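Local coordinates for protein 1,3-alpha-isomaltosidase (Kribbella flavida DSM 17836, PDB 5X3I) that hydrolyses the alpha-1,3-glucosidic linkages of cyclobis-(1-6)-alpha-nigerosyl to release isomaltose, an intracellular step in the breakdown of this starch-derived cyclic tetrasaccharide, at residues R290-P295 with K513-F518; W451-R456 with A501-D506. The protein carries 1 engineered substitution. All blocks are in the same frame, centred on the assembly; numbering follows the deposited sequence.

Contact 1 (R290-P295 with K513-F518); sequences RAEELP and KAPVTF
Pro-295 and Ala-514 make the tightest apolar meeting here: the methyl CB of Ala-514 sits against the CG-CD side of the proline ring, 3.5 Å from Pro-295 CD, closer than carbon atoms usually come. The same ring carbon has a looser neighbour in Val-516, whose CG2 lies 4.3 Å from Pro-295 CD. A second apolar pair lies beside the first, where Leu-294 sets its CD2 branch 4.1 Å from Pro-515 CG. With CG beside its backbone N and anti to the carbonyl carbon (chi1 -58°), the leucine brings this branch to the pyrrolidine ring, although its CB does not head straight for the other segment. Leu-294 and Val-516 both go on to pack against Ile-531, a residue of the neighbouring barrel strand 531-533.

The one polar side-chain group that touches across the interface is the carboxylate of Glu-292, and it too meets carbon: its CD is 3.8 Å from Pro-515 CG, with both oxygens at a similar range. Its charge is answered elsewhere, by a salt bridge from OE1 to Arg-509 of helix 496-510, a residue that the Pro-515 ring also touches.

Each segment has its own polar fixing. Pro-515 is the centre of an inverse gamma turn closed by Val-516 N and Ala-514 O at 2.7 Å, which bends the chain just ahead of strand 517-519 of the TIM barrel. In 290-295, Leu-294 N is hydrogen-bonded to the hydroxyl of Tyr-561. The linker from helix 277-288 to the first barrel strand, 302-304, is thus laid on the loop entering the fifth strand by van der Waals contact between stiff prolines and small aliphatic groups, so apolar packing joins these two segments, while the polar bonds are made within one segment or to residues outside both.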
loop_
_atom_site.group_PDB
_atom_site.type_symbol
_atom_site.label_atom_id
_atom_site.label_comp_id
_atom_site.label_asym_id
_atom_site.label_seq_id
_atom_site.Cartn_x
_atom_site.Cartn_y
_atom_site.Cartn_z
ATOM N N ARG A 290 -16.610 -2.706 -4.537
ATOM C CA ARG A 290 -17.058 -2.022 -3.336
ATOM C C ARG A 290 -16.880 -2.929 -2.099
ATOM O O ARG A 290 -16.911 -4.146 -2.211
ATOM C CB ARG A 290 -18.528 -1.615 -3.509
ATOM C CG ARG A 290 -19.180 -0.912 -2.346
ATOM C CD ARG A 290 -20.669 -0.691 -2.616
ATOM N NE ARG A 290 -20.919 0.454 -3.490
ATOM C CZ ARG A 290 -21.312 0.361 -4.756
ATOM N NH1 ARG A 290 -21.504 -0.821 -5.323
ATOM N NH2 ARG A 290 -21.517 1.461 -5.458
ATOM N N ALA A 291 -16.694 -2.327 -0.932
ATOM C CA ALA A 291 -16.550 -3.096 0.295
ATOM C C ALA A 291 -17.819 -3.872 0.591
ATOM O O ALA A 291 -18.904 -3.485 0.185
ATOM C CB ALA A 291 -16.216 -2.197 1.456
ATOM N N GLU A 292 -17.653 -4.974 1.308
ATOM C CA GLU A 292 -18.772 -5.684 1.897
ATOM C C GLU A 292 -18.642 -5.507 3.399
ATOM O O GLU A 292 -17.548 -5.223 3.897
ATOM C CB GLU A 292 -18.784 -7.162 1.504
ATOM C CG GLU A 292 -17.608 -7.984 2.005
ATOM C CD GLU A 292 -17.682 -9.450 1.565
ATOM O OE1 GLU A 292 -17.082 -9.810 0.531
ATOM O OE2 GLU A 292 -18.334 -10.251 2.261
ATOM N N GLU A 293 -19.760 -5.615 4.111
ATOM C CA GLU A 293 -19.757 -5.392 5.543
ATOM C C GLU A 293 -18.905 -6.452 6.215
ATOM O O GLU A 293 -19.098 -7.636 6.000
ATOM C CB GLU A 293 -21.184 -5.423 6.114
ATOM C CG GLU A 293 -22.074 -4.312 5.620
ATOM C CD GLU A 293 -23.509 -4.450 6.091
ATOM O OE1 GLU A 293 -23.781 -5.257 7.002
ATOM O OE2 GLU A 293 -24.375 -3.752 5.542
ATOM N N LEU A 294 -17.924 -5.999 6.977
ATOM C CA LEU A 294 -17.118 -6.864 7.813
ATOM C C LEU A 294 -17.712 -6.948 9.238
ATOM O O LEU A 294 -18.474 -6.073 9.641
ATOM C CB LEU A 294 -15.672 -6.364 7.824
ATOM C CG LEU A 294 -15.010 -6.292 6.435
ATOM C CD1 LEU A 294 -13.607 -5.731 6.563
ATOM C CD2 LEU A 294 -14.987 -7.652 5.776
ATOM N N PRO A 295 -17.362 -7.999 9.998
ATOM C CA PRO A 295 -17.886 -8.095 11.368
ATOM C C PRO A 295 -17.495 -6.914 12.234
ATOM O O PRO A 295 -16.417 -6.330 12.076
ATOM C CB PRO A 295 -17.250 -9.385 11.911
ATOM C CG PRO A 295 -16.872 -10.162 10.717
ATOM C CD PRO A 295 -16.503 -9.141 9.663
ATOM N N LYS A 513 -15.899 -18.022 7.105
ATOM C CA LYS A 513 -15.530 -16.856 7.891
ATOM C C LYS A 513 -15.475 -15.598 7.032
ATOM O O LYS A 513 -15.311 -15.679 5.830
ATOM C CB LYS A 513 -14.183 -17.066 8.571
ATOM C CG LYS A 513 -14.152 -18.241 9.525
ATOM C CD LYS A 513 -12.880 -18.265 10.325
ATOM C CE LYS A 513 -13.084 -17.647 11.689
ATOM N NZ LYS A 513 -11.989 -18.017 12.607
ATOM N N ALA A 514 -15.615 -14.443 7.662
ATOM C CA ALA A 514 -15.553 -13.164 6.956
ATOM C C ALA A 514 -14.170 -12.919 6.348
ATOM O O ALA A 514 -13.160 -13.315 6.922
ATOM C CB ALA A 514 -15.916 -12.041 7.882
ATOM N N PRO A 515 -14.133 -12.256 5.175
ATOM C CA PRO A 515 -12.887 -12.104 4.417
ATOM C C PRO A 515 -12.003 -11.036 5.027
ATOM O O PRO A 515 -11.757 -10.012 4.381
ATOM C CB PRO A 515 -13.374 -11.684 3.022
ATOM C CG PRO A 515 -14.635 -10.901 3.308
ATOM C CD PRO A 515 -15.273 -11.616 4.497
ATOM N N VAL A 516 -11.510 -11.261 6.242
ATOM C CA VAL A 516 -10.747 -10.217 6.861
ATOM C C VAL A 516 -9.292 -10.456 6.498
ATOM O O VAL A 516 -8.597 -11.195 7.157
ATOM C CB VAL A 516 -10.924 -10.229 8.423
ATOM C CG1 VAL A 516 -10.062 -9.170 9.084
ATOM C CG2 VAL A 516 -12.387 -10.046 8.814
ATOM N N THR A 517 -8.813 -9.661 5.549
ATOM C CA THR A 517 -7.419 -9.611 5.155
ATOM C C THR A 517 -7.019 -8.217 5.601
ATOM O O THR A 517 -7.877 -7.354 5.762
ATOM C CB THR A 517 -7.186 -9.809 3.613
ATOM O OG1 THR A 517 -8.087 -8.978 2.880
ATOM C CG2 THR A 517 -7.416 -11.256 3.194
ATOM N N PHE A 518 -5.740 -8.031 5.883
ATOM C CA PHE A 518 -5.220 -6.765 6.334
ATOM C C PHE A 518 -3.994 -6.481 5.450
ATOM O O PHE A 518 -2.960 -7.115 5.620
ATOM C CB PHE A 518 -4.889 -6.899 7.825
ATOM C CG PHE A 518 -4.463 -5.630 8.523
ATOM C CD1 PHE A 518 -3.222 -5.542 9.105
ATOM C CD2 PHE A 518 -5.328 -4.573 8.681
ATOM C CE1 PHE A 518 -2.829 -4.395 9.805
ATOM C CE2 PHE A 518 -4.941 -3.423 9.374
ATOM C CZ PHE A 518 -3.693 -3.344 9.944
#

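Contact 2 (W451-R456 with A501-D506); sequences WWTEKR and ARAFGD. With GOL (glycerol), chain P; SO4 (sulfate ion), chain I.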
loop_
_atom_site.group_PDB
_atom_site.type_symbol
_atom_site.label_atom_id
_atom_site.label_comp_id
_atom_site.label_asym_id
_atom_site.label_seq_id
_atom_site.Cartn_x
_atom_site.Cartn_y
_atom_site.Cartn_z
ATOM N N TRP A 451 -4.271 -23.544 -4.959
ATOM C CA TRP A 451 -3.070 -24.272 -4.555
ATOM C C TRP A 451 -2.301 -23.562 -3.446
ATOM O O TRP A 451 -1.921 -24.175 -2.458
ATOM C CB TRP A 451 -2.151 -24.491 -5.761
ATOM C CG TRP A 451 -0.984 -25.386 -5.475
ATOM C CD1 TRP A 451 -0.984 -26.750 -5.466
ATOM C CD2 TRP A 451 0.350 -24.984 -5.167
ATOM N NE1 TRP A 451 0.265 -27.220 -5.169
ATOM C CE2 TRP A 451 1.104 -26.157 -4.978
ATOM C CE3 TRP A 451 0.981 -23.749 -5.029
ATOM C CZ2 TRP A 451 2.453 -26.130 -4.665
ATOM C CZ3 TRP A 451 2.327 -23.724 -4.717
ATOM C CH2 TRP A 451 3.048 -24.905 -4.543
ATOM N N TRP A 452 -2.081 -22.265 -3.618
ATOM C CA TRP A 452 -1.347 -21.468 -2.638
ATOM C C TRP A 452 -2.061 -21.404 -1.278
ATOM O O TRP A 452 -1.458 -21.661 -0.243
ATOM C CB TRP A 452 -1.133 -20.045 -3.163
ATOM C CG TRP A 452 -0.268 -19.182 -2.291
ATOM C CD1 TRP A 452 -0.668 -18.151 -1.509
ATOM C CD2 TRP A 452 1.151 -19.268 -2.146
ATOM N NE1 TRP A 452 0.414 -17.586 -0.877
ATOM C CE2 TRP A 452 1.542 -18.262 -1.249
ATOM C CE3 TRP A 452 2.128 -20.100 -2.687
ATOM C CZ2 TRP A 452 2.875 -18.061 -0.881
ATOM C CZ3 TRP A 452 3.453 -19.910 -2.308
ATOM C CH2 TRP A 452 3.810 -18.896 -1.418
ATOM N N THR A 453 -3.338 -21.046 -1.308
ATOM C CA THR A 453 -4.107 -20.883 -0.085
ATOM C C THR A 453 -4.380 -22.232 0.590
ATOM O O THR A 453 -4.560 -22.283 1.806
ATOM C CB THR A 453 -5.450 -20.146 -0.336
ATOM O OG1 THR A 453 -6.224 -20.846 -1.311
ATOM C CG2 THR A 453 -5.196 -18.709 -0.828
ATOM N N GLU A 454 -4.389 -23.317 -0.184
ATOM C CA GLU A 454 -4.660 -24.641 0.382
ATOM C C GLU A 454 -3.651 -24.981 1.476
ATOM O O GLU A 454 -3.969 -25.669 2.418
ATOM C CB GLU A 454 -4.644 -25.729 -0.696
ATOM C CG GLU A 454 -5.104 -27.097 -0.208
ATOM C CD GLU A 454 -6.584 -27.152 0.166
ATOM O OE1 GLU A 454 -7.342 -26.205 -0.130
ATOM O OE2 GLU A 454 -6.991 -28.166 0.755
ATOM N N LYS A 455 -2.434 -24.470 1.345
ATOM C CA LYS A 455 -1.398 -24.710 2.344
ATOM C C LYS A 455 -1.739 -24.051 3.682
ATOM O O LYS A 455 -1.291 -24.509 4.735
ATOM C CB LYS A 455 -0.044 -24.205 1.825
ATOM C CG LYS A 455 0.342 -24.821 0.474
ATOM C CD LYS A 455 1.771 -24.510 0.076
ATOM C CE LYS A 455 2.096 -25.112 -1.301
ATOM N NZ LYS A 455 1.831 -26.570 -1.353
ATOM N N ARG A 456 -2.534 -22.985 3.624
ATOM C CA ARG A 456 -2.955 -22.260 4.812
ATOM C C ARG A 456 -4.316 -22.729 5.376
ATOM O O ARG A 456 -4.748 -22.252 6.430
ATOM C CB ARG A 456 -3.029 -20.762 4.511
ATOM C CG ARG A 456 -1.680 -20.054 4.322
ATOM C CD ARG A 456 -1.055 -20.263 2.944
ATOM N NE ARG A 456 0.165 -19.471 2.855
ATOM C CZ ARG A 456 1.143 -19.647 1.975
ATOM N NH1 ARG A 456 1.071 -20.593 1.040
ATOM N NH2 ARG A 456 2.203 -18.857 2.040
ATOM N N ALA A 501 -4.924 -10.105 -2.005
ATOM C CA ALA A 501 -5.971 -9.879 -1.022
ATOM C C ALA A 501 -7.188 -10.779 -1.250
ATOM O O ALA A 501 -7.681 -11.436 -0.322
ATOM C CB ALA A 501 -6.391 -8.418 -1.039
ATOM N N ARG A 502 -7.667 -10.787 -2.484
ATOM C CA ARG A 502 -8.823 -11.570 -2.888
ATOM C C ARG A 502 -8.615 -13.060 -2.592
ATOM O O ARG A 502 -9.530 -13.739 -2.135
ATOM C CB ARG A 502 -9.107 -11.346 -4.383
ATOM C CG ARG A 502 -10.275 -12.132 -4.965
ATOM C CD ARG A 502 -9.803 -13.385 -5.693
ATOM N NE ARG A 502 -10.911 -14.134 -6.268
ATOM C CZ ARG A 502 -11.378 -13.973 -7.500
ATOM N NH1 ARG A 502 -12.396 -14.714 -7.920
ATOM N NH2 ARG A 502 -10.836 -13.081 -8.314
ATOM N N ALA A 503 -7.414 -13.560 -2.867
ATOM C CA ALA A 503 -7.123 -14.973 -2.654
ATOM C C ALA A 503 -7.323 -15.357 -1.185
ATOM O O ALA A 503 -7.931 -16.365 -0.892
ATOM C CB ALA A 503 -5.725 -15.309 -3.098
ATOM N N PHE A 504 -6.815 -14.552 -0.263
ATOM C CA PHE A 504 -6.970 -14.917 1.138
ATOM C C PHE A 504 -8.361 -14.559 1.674
ATOM O O PHE A 504 -8.882 -15.254 2.556
ATOM C CB PHE A 504 -5.831 -14.318 1.959
ATOM C CG PHE A 504 -4.552 -15.104 1.800
ATOM C CD1 PHE A 504 -4.285 -16.194 2.617
ATOM C CD2 PHE A 504 -3.667 -14.819 0.770
ATOM C CE1 PHE A 504 -3.142 -16.964 2.437
ATOM C CE2 PHE A 504 -2.525 -15.595 0.593
ATOM C CZ PHE A 504 -2.262 -16.656 1.436
ATOM N N GLY A 505 -8.991 -13.542 1.094
ATOM C CA GLY A 505 -10.400 -13.292 1.352
ATOM C C GLY A 505 -11.227 -14.538 1.054
ATOM O O GLY A 505 -12.046 -14.968 1.873
ATOM N N ASP A 506 -10.977 -15.137 -0.104
ATOM C CA ASP A 506 -11.701 -16.323 -0.548
ATOM C C ASP A 506 -11.425 -17.558 0.318
ATOM O O ASP A 506 -12.326 -18.352 0.546
ATOM C CB ASP A 506 -11.374 -16.644 -2.008
ATOM C CG ASP A 506 -12.173 -15.790 -2.991
ATOM O OD1 ASP A 506 -13.048 -15.018 -2.550
ATOM O OD2 ASP A 506 -11.936 -15.916 -4.199
HETATM C C1 GOL P . -8.354 -19.845 -3.336
HETATM O O1 GOL P . -8.241 -18.467 -2.989
HETATM C C2 GOL P . -9.437 -20.689 -2.636
HETATM O O2 GOL P . -9.328 -20.699 -1.207
HETATM C C3 GOL P . -10.825 -20.237 -3.079
HETATM O O3 GOL P . -11.796 -21.188 -2.699
HETATM S S SO4 I . -13.023 -13.298 -11.364
HETATM O O1 SO4 I . -13.805 -12.749 -10.264
HETATM O O2 SO4 I . -12.729 -14.705 -11.113
HETATM O O3 SO4 I . -13.769 -13.165 -12.612
HETATM O O4 SO4 I . -11.782 -12.549 -11.474
#
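Phe-504 reaches from helix 496-510 to three residues of 451-456, and each meets a different part of its ring. Thr-453 places its CG2 methyl almost squarely over one face, 4.1 Å from the ring centroid and 6° off the normal, a CH-pi contact. Trp-452 and Arg-456 come to the rim. NE1 of the Trp-452 indole is 3.7 Å from Phe-504 CZ; the two aromatic rings meet rim to rim with planes at 88°, neither lying over the other. Arg-456 runs its aliphatic part past the ring, CG being 3.9 Å from Phe-504 CE1.

Behind this shell, Arg-456 doubles back on its own segment: the bend at chi2 (79°) carries NH1 over the centre of the Trp-452 ring system, and from there it donates to Trp-452 O at 3.0 Å, above the carbonyl plane. Its NE is bonded to Gln-393 OE1, a second bond that probably limits how the group can turn. Both helices belong to the outer layer of the family 31 TIM barrel, and Phe-504 also makes an edge-to-face contact with Phe-468 on the barrel strand 467-470, its side chain lying about 10 Å from that of the engineered Ala-471, at the position inferred to hold the nucleophile.

The Thr-453 hydroxyl is bonded to Arg-449 O and accepts from a glycerol, probably of crystallisation origin. Within helix 496-510, Arg-502 NE donates a nearly straight hydrogen bond, part of a salt bridge, to Asp-506 OD2 one turn on (2.9 Å), in the guanidinium plane but above the carboxylate plane, while NH1 binds O2 of a sulfate at 3.2 Å. A leucine in place of Arg-502 would probably leave Asp-506 OD2 without its salt-bridge mate and the sulfate without these guanidinium bonds. Arg-449 NH2 also lies close to Arg-502 NH1, and the sulfate may ease the repulsion between them.

How the contacts relate
Contacts 1 and 2 illustrate how one helix-to-strand unit of a TIM barrel is packed by the pre-barrel linker and by another helix: their centres are 14 Å apart, and both lie in the family 31 barrel domain on the same side of the chain's centre. Along the chain, contact 2 is nested within the long excursion closed by contact 1, in the order 290-295, 451-456, 501-506, 513-518. Helix 496-510 leads directly into strand 517-519, so the two contacts share one helix-to-strand connection. They also touch: Thr-517 CG2 packs 3.7 Å from Phe-504 CB, and Pro-515 lies against Gly-505.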